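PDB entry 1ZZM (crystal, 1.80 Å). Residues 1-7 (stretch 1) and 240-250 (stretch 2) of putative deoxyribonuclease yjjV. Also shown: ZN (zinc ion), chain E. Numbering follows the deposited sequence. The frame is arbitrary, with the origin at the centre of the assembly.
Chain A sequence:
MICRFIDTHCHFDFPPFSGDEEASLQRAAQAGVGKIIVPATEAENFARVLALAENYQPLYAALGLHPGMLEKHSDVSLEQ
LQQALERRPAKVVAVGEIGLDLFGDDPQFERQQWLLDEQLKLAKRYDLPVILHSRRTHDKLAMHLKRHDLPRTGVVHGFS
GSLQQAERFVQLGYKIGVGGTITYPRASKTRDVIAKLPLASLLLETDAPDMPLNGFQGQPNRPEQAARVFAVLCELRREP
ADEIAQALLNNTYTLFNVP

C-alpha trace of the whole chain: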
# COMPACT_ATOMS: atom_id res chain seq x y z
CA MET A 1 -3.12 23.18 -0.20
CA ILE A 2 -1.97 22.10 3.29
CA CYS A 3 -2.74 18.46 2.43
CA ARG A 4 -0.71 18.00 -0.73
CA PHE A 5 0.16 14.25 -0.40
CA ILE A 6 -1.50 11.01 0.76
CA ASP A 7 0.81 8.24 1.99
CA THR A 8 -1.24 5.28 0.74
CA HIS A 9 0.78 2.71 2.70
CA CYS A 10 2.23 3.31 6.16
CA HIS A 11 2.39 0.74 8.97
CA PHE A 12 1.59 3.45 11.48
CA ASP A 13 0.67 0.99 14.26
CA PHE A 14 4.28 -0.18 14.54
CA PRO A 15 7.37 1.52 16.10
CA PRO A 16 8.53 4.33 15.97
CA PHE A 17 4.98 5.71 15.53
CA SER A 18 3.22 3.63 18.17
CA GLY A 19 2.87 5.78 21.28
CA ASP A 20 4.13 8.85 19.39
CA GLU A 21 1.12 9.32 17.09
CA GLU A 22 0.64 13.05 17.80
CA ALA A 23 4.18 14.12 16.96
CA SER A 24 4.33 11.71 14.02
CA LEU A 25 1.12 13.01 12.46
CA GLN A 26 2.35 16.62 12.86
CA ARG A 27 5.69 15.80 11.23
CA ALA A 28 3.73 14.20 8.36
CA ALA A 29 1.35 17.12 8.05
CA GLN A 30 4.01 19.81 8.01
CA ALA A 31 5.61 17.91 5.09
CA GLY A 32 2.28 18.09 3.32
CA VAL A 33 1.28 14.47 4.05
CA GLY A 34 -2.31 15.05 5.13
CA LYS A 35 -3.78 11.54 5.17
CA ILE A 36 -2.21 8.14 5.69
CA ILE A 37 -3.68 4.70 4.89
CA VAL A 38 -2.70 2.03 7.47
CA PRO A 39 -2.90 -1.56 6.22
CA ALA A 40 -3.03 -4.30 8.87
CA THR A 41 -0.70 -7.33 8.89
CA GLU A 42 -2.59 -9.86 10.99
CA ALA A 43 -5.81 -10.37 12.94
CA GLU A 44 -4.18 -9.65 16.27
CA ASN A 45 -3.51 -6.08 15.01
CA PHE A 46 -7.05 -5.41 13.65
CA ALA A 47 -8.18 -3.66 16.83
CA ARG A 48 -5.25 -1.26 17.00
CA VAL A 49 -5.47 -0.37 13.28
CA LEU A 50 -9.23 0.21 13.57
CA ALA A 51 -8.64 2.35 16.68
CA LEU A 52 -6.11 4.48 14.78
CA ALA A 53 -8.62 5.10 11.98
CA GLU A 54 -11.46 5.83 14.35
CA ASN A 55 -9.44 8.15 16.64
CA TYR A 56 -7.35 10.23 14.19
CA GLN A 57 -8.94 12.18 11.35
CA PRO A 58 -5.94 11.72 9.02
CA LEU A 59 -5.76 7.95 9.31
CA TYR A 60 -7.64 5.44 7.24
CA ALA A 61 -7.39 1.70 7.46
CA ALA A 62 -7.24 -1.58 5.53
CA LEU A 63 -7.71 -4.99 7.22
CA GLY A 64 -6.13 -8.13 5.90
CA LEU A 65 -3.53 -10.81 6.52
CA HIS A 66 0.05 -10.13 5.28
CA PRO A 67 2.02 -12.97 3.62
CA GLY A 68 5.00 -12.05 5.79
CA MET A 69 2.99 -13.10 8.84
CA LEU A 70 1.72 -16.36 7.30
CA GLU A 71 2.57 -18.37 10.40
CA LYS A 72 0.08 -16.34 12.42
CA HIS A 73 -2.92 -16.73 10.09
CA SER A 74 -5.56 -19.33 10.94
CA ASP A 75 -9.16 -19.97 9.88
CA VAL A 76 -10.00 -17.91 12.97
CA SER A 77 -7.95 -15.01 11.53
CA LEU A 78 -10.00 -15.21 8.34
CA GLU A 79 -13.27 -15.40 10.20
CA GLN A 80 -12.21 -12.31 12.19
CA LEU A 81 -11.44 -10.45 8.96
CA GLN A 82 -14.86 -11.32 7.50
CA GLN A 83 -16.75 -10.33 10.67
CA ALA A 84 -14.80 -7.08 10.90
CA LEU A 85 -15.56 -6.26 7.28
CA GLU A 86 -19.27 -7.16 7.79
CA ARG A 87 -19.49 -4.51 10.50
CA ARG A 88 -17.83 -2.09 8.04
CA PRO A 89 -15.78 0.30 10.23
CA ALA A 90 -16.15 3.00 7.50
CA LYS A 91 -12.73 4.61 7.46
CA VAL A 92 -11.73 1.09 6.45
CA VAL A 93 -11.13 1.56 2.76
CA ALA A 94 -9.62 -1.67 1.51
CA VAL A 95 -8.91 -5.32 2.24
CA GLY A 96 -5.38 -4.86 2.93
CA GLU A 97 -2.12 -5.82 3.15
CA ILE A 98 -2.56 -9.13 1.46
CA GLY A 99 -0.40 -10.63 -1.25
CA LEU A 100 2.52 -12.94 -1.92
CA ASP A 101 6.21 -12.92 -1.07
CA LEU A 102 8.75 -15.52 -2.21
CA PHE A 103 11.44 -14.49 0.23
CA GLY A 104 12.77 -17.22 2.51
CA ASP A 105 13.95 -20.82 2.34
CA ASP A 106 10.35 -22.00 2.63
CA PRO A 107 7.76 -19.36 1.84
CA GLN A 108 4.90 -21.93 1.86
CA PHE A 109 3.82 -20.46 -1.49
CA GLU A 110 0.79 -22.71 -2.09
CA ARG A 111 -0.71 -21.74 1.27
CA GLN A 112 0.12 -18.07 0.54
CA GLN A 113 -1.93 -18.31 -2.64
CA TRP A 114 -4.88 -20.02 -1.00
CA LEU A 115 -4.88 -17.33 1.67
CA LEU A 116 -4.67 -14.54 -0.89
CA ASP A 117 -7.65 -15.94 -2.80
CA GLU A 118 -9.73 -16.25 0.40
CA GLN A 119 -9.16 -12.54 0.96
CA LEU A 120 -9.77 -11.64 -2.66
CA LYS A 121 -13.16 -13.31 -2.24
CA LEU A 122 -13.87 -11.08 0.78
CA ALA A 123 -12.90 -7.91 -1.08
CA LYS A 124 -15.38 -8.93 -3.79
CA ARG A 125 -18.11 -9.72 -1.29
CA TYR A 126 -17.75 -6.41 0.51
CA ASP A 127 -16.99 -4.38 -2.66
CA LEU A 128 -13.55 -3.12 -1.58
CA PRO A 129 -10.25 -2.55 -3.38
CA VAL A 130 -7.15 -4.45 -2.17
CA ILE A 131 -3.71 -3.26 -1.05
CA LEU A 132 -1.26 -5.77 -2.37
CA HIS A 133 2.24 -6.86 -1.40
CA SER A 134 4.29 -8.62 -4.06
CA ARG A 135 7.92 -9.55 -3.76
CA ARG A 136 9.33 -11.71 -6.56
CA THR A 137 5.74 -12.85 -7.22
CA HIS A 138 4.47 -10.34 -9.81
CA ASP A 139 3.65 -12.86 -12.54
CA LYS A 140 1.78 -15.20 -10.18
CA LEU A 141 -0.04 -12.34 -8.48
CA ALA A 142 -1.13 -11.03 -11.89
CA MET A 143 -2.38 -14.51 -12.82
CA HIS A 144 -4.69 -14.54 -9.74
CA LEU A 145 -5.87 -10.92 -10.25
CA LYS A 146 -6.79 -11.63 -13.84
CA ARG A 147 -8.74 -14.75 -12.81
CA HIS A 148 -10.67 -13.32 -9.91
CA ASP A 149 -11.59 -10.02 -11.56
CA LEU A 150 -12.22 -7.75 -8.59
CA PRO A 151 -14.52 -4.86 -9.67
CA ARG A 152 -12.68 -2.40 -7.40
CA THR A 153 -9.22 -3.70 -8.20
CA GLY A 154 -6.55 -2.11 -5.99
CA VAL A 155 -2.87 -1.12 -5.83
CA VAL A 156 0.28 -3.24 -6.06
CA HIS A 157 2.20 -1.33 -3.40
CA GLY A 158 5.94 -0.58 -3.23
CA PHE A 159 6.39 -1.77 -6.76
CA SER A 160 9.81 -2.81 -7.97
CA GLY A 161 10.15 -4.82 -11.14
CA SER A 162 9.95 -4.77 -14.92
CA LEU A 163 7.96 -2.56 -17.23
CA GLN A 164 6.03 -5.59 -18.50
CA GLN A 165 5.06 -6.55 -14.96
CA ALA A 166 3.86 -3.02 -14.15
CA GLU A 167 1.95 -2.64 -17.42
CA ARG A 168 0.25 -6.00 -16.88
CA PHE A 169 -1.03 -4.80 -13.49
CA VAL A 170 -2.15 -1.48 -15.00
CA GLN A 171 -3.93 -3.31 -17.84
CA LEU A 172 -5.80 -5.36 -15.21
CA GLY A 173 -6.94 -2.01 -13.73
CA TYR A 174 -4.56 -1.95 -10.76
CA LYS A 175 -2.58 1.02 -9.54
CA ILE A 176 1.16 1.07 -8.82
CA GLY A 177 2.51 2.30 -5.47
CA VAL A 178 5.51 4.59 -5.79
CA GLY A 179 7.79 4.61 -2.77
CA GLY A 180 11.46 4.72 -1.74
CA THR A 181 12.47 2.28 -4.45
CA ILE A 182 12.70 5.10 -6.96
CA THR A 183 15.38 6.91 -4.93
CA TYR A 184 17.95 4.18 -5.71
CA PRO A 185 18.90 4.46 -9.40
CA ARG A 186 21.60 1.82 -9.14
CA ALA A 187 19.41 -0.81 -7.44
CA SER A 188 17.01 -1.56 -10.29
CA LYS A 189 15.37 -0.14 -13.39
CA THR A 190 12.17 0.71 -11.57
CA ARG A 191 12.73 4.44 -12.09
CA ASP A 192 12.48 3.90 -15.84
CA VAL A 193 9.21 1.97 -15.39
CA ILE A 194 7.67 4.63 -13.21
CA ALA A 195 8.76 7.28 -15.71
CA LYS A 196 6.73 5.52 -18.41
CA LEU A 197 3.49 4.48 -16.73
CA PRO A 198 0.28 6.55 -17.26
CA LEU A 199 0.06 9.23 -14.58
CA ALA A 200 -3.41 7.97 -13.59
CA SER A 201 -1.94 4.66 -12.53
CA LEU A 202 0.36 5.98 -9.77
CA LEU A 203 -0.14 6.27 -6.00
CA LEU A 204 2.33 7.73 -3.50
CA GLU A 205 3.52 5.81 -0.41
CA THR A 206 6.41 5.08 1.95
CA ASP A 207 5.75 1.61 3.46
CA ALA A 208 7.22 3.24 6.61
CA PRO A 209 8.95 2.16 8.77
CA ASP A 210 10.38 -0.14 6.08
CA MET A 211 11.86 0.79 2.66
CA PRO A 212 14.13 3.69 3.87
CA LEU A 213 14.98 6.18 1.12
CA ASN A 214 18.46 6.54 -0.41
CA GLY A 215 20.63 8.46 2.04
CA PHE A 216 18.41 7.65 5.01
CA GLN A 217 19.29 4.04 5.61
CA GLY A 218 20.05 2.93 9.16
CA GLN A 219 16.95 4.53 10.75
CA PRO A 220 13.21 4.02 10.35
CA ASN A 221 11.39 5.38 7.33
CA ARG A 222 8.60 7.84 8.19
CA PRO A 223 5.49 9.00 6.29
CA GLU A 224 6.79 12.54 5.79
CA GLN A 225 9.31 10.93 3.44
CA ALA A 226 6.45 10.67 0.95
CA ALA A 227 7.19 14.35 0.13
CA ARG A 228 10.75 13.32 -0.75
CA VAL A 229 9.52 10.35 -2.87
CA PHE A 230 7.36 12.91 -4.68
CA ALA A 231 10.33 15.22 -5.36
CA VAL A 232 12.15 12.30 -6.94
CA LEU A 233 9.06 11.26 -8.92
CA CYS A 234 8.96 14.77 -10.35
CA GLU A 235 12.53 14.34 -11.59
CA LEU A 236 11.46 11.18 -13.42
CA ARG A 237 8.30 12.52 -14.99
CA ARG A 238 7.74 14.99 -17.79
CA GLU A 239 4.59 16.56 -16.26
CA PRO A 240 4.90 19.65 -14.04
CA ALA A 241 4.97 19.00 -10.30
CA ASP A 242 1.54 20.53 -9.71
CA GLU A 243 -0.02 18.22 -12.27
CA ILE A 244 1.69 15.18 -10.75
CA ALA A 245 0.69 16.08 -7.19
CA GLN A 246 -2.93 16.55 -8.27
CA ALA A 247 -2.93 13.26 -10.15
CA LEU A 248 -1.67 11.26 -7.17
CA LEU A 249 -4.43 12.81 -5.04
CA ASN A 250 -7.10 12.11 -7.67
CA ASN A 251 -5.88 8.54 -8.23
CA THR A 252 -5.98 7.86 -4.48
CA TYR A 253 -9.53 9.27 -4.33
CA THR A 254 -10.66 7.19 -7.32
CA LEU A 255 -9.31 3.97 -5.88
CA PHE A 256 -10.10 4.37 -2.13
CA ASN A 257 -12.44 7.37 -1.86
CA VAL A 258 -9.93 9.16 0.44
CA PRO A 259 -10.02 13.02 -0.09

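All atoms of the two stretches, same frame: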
# COMPACT_ATOMS: atom_id res chain seq x y z
N MET A 1 -2.28 23.81 -1.25
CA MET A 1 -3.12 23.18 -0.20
C MET A 1 -2.22 22.63 0.92
O MET A 1 -1.08 22.22 0.66
CB MET A 1 -3.91 22.01 -0.80
CG MET A 1 -4.61 22.31 -2.10
SD MET A 1 -5.71 20.95 -2.58
CE MET A 1 -4.57 19.81 -3.36
N ILE A 2 -2.75 22.61 2.15
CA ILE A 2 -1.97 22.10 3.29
C ILE A 2 -1.76 20.60 3.09
O ILE A 2 -0.65 20.11 3.27
CB ILE A 2 -2.68 22.39 4.64
CG1 ILE A 2 -2.52 23.89 4.96
CG2 ILE A 2 -2.04 21.59 5.77
CD1 ILE A 2 -3.07 24.30 6.32
N CYS A 3 -2.82 19.89 2.71
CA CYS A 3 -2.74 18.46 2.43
C CYS A 3 -2.41 18.33 0.94
O CYS A 3 -3.28 18.43 0.07
CB CYS A 3 -4.07 17.74 2.74
SG CYS A 3 -4.09 15.97 2.22
N ARG A 4 -1.13 18.13 0.65
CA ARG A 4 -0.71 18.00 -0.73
C ARG A 4 -0.42 16.55 -1.13
O ARG A 4 -0.46 16.24 -2.31
CB ARG A 4 0.52 18.86 -0.99
CG ARG A 4 0.75 19.13 -2.49
CD ARG A 4 2.15 19.66 -2.80
NE ARG A 4 2.27 20.09 -4.19
CZ ARG A 4 3.43 20.33 -4.81
NH1 ARG A 4 4.58 20.16 -4.16
NH2 ARG A 4 3.45 20.73 -6.08
N PHE A 5 -0.17 15.67 -0.15
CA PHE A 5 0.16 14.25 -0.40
C PHE A 5 -0.62 13.28 0.50
O PHE A 5 -0.99 13.62 1.62
CB PHE A 5 1.63 13.98 -0.06
CG PHE A 5 2.58 14.93 -0.70
CD1 PHE A 5 2.74 14.95 -2.08
CD2 PHE A 5 3.32 15.80 0.09
CE1 PHE A 5 3.63 15.85 -2.69
CE2 PHE A 5 4.22 16.70 -0.50
CZ PHE A 5 4.37 16.72 -1.89
N ILE A 6 -0.85 12.06 -0.00
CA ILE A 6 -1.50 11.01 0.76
C ILE A 6 -0.52 9.84 0.76
O ILE A 6 -0.16 9.36 -0.32
CB ILE A 6 -2.82 10.49 0.12
CG1 ILE A 6 -3.84 11.62 -0.02
CG2 ILE A 6 -3.42 9.37 1.01
CD1 ILE A 6 -4.34 12.12 1.25
N ASP A 7 -0.05 9.41 1.94
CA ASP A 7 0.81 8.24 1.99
C ASP A 7 -0.17 7.07 1.97
O ASP A 7 -0.82 6.77 2.99
CB ASP A 7 1.62 8.18 3.29
CG ASP A 7 2.62 7.00 3.31
OD1 ASP A 7 2.54 6.09 2.45
OD2 ASP A 7 3.50 7.01 4.20
N PRO A 240 4.51 18.69 -15.07
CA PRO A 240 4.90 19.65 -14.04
C PRO A 240 4.51 19.05 -12.69
O PRO A 240 3.59 18.25 -12.61
CB PRO A 240 4.06 20.88 -14.34
CG PRO A 240 3.64 20.71 -15.77
CD PRO A 240 3.43 19.24 -15.91
N ALA A 241 5.22 19.47 -11.65
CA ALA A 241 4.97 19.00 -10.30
C ALA A 241 3.53 19.20 -9.83
O ALA A 241 2.98 18.33 -9.15
CB ALA A 241 5.94 19.67 -9.31
N ASP A 242 2.91 20.33 -10.16
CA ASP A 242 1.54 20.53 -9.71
C ASP A 242 0.57 19.56 -10.36
O ASP A 242 -0.41 19.14 -9.74
CB ASP A 242 1.12 21.99 -9.90
CG ASP A 242 1.46 22.86 -8.68
OD1 ASP A 242 2.60 22.77 -8.16
OD2 ASP A 242 0.58 23.63 -8.23
N GLU A 243 0.86 19.17 -11.60
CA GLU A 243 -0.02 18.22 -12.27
C GLU A 243 0.17 16.82 -11.66
O GLU A 243 -0.80 16.06 -11.50
CB GLU A 243 0.30 18.16 -13.76
CG GLU A 243 -0.77 17.42 -14.55
CD GLU A 243 -0.25 16.92 -15.88
OE1 GLU A 243 0.47 17.68 -16.56
OE2 GLU A 243 -0.57 15.77 -16.25
N ILE A 244 1.41 16.48 -11.34
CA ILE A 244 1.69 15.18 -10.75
C ILE A 244 1.06 15.08 -9.36
O ILE A 244 0.39 14.10 -9.05
CB ILE A 244 3.22 14.92 -10.61
CG1 ILE A 244 3.88 14.93 -12.00
CG2 ILE A 244 3.47 13.55 -9.88
CD1 ILE A 244 5.44 14.93 -11.92
N ALA A 245 1.26 16.10 -8.53
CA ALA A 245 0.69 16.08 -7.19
C ALA A 245 -0.82 15.91 -7.26
O ALA A 245 -1.40 15.13 -6.50
CB ALA A 245 1.03 17.37 -6.46
N GLN A 246 -1.48 16.66 -8.15
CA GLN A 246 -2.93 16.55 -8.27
C GLN A 246 -3.36 15.17 -8.77
O GLN A 246 -4.39 14.65 -8.35
CB GLN A 246 -3.51 17.60 -9.22
CG GLN A 246 -5.04 17.56 -9.23
CD GLN A 246 -5.61 17.78 -7.82
OE1 GLN A 246 -5.44 18.85 -7.22
NE2 GLN A 246 -6.28 16.75 -7.29
N ALA A 247 -2.57 14.58 -9.64
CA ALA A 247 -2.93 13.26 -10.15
C ALA A 247 -2.88 12.20 -9.03
O ALA A 247 -3.78 11.37 -8.89
CB ALA A 247 -2.03 12.88 -11.27
N LEU A 248 -1.80 12.23 -8.25
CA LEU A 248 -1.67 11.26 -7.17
C LEU A 248 -2.87 11.39 -6.24
O LEU A 248 -3.43 10.38 -5.82
CB LEU A 248 -0.37 11.48 -6.41
CG LEU A 248 0.90 11.26 -7.23
CD1 LEU A 248 2.06 11.89 -6.52
CD2 LEU A 248 1.11 9.74 -7.49
N LEU A 249 -3.27 12.63 -5.92
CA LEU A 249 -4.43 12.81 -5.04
C LEU A 249 -5.68 12.27 -5.71
O LEU A 249 -6.44 11.55 -5.08
CB LEU A 249 -4.65 14.29 -4.65
CG LEU A 249 -3.61 14.92 -3.70
CD1 LEU A 249 -3.89 16.40 -3.55
CD2 LEU A 249 -3.64 14.24 -2.31
N ASN A 250 -5.89 12.59 -6.98
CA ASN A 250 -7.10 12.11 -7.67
C ASN A 250 -7.16 10.57 -7.80
O ASN A 250 -8.22 9.97 -7.65
CB ASN A 250 -7.20 12.70 -9.08
CG ASN A 250 -7.48 14.20 -9.07
OD1 ASN A 250 -7.79 14.78 -8.02
ND2 ASN A 250 -7.37 14.82 -10.24
ZN ZN E . -0.95 25.45 -0.58
O HOH W 1 -0.13 14.27 -4.33
O HOH W 2 1.46 25.51 -0.69
O HOH W 3 -1.64 26.11 1.76

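The N-terminal segment packs against a helix from the far end of the chain, and the two bury about 370 Å² between them. No direct hydrogen bond crosses the contact. It rests instead on one salt bridge, one bridging water and the apolar packing around Leu-249.

Leu-249 is the hub. Its CA-to-CB bond runs sideways relative to the N-terminal segment, but with chi1 at -70° (m) and chi2 at 174° (t), a favourable leucine combination, the end of the side chain comes nearer: CD1 approaches Met-1 and CD2 approaches Ile-6, while Arg-4 O lies near both. Leu-249 CD1 lies 3.5 Å from Met-1 CE and 3.7 Å from Arg-4 O; Leu-249 CD2 lies 3.5 Å from Ile-6 CG1. A branched, wholly apolar side chain suits this buried position, because the fork lets one residue touch both Met-1 and Ile-6. Ile-6 points toward the helix, and with its chi1 at -60° (m), Ile-6 CG1 lies 3.5 Å from CD2 of Leu-249; chi2 (-67°, m) places only CD1 of the isoleucine. Phe-5, its neighbour in the strand, has its CA-to-CB bond directed away, in keeping with the alternation of a strand, although the end of its side chain comes nearer again.

Met-1 reaches Leu-249 from the exposed margin. Its unbranched thioether chain, in the m, t, m conformation, carries CE to the leucine, while Met-1 N binds the zinc ion ZN at 2.2 Å. The terminal residue thus serves the metal with its amino group and the helix with its side chain.

The Arg-4 side chain covers the start of the helix, at Ala-241, Asp-242 and Ala-245. All of chi1 to chi3 are t, so the chain is nearly fully extended; although it leaves the backbone sideways, its length brings the guanidinium to the first turn of the helix. There Arg-4 NH2 forms a salt bridge with Asp-242 OD1 at 3.0 Å, the carboxylate oxygen lying at the edge of the guanidinium, near its plane, where the N-H groups point. Asp-242, with chi1 at -89°, also starts sideways and brings its end nearer. On the way, Arg-4 NE passes 3.8 Å from Ala-245 CB. Ala-245 points toward the segment, and its single methyl fills the buried space beside the arginine while letting the long chain run close to the helix.

Water 1 joins the backbones here, donating to Arg-4 O at 2.8 Å and to Ala-245 O at 2.7 Å. It thereby links two carbonyl oxygens, which as acceptors could not hydrogen-bond to each other directly.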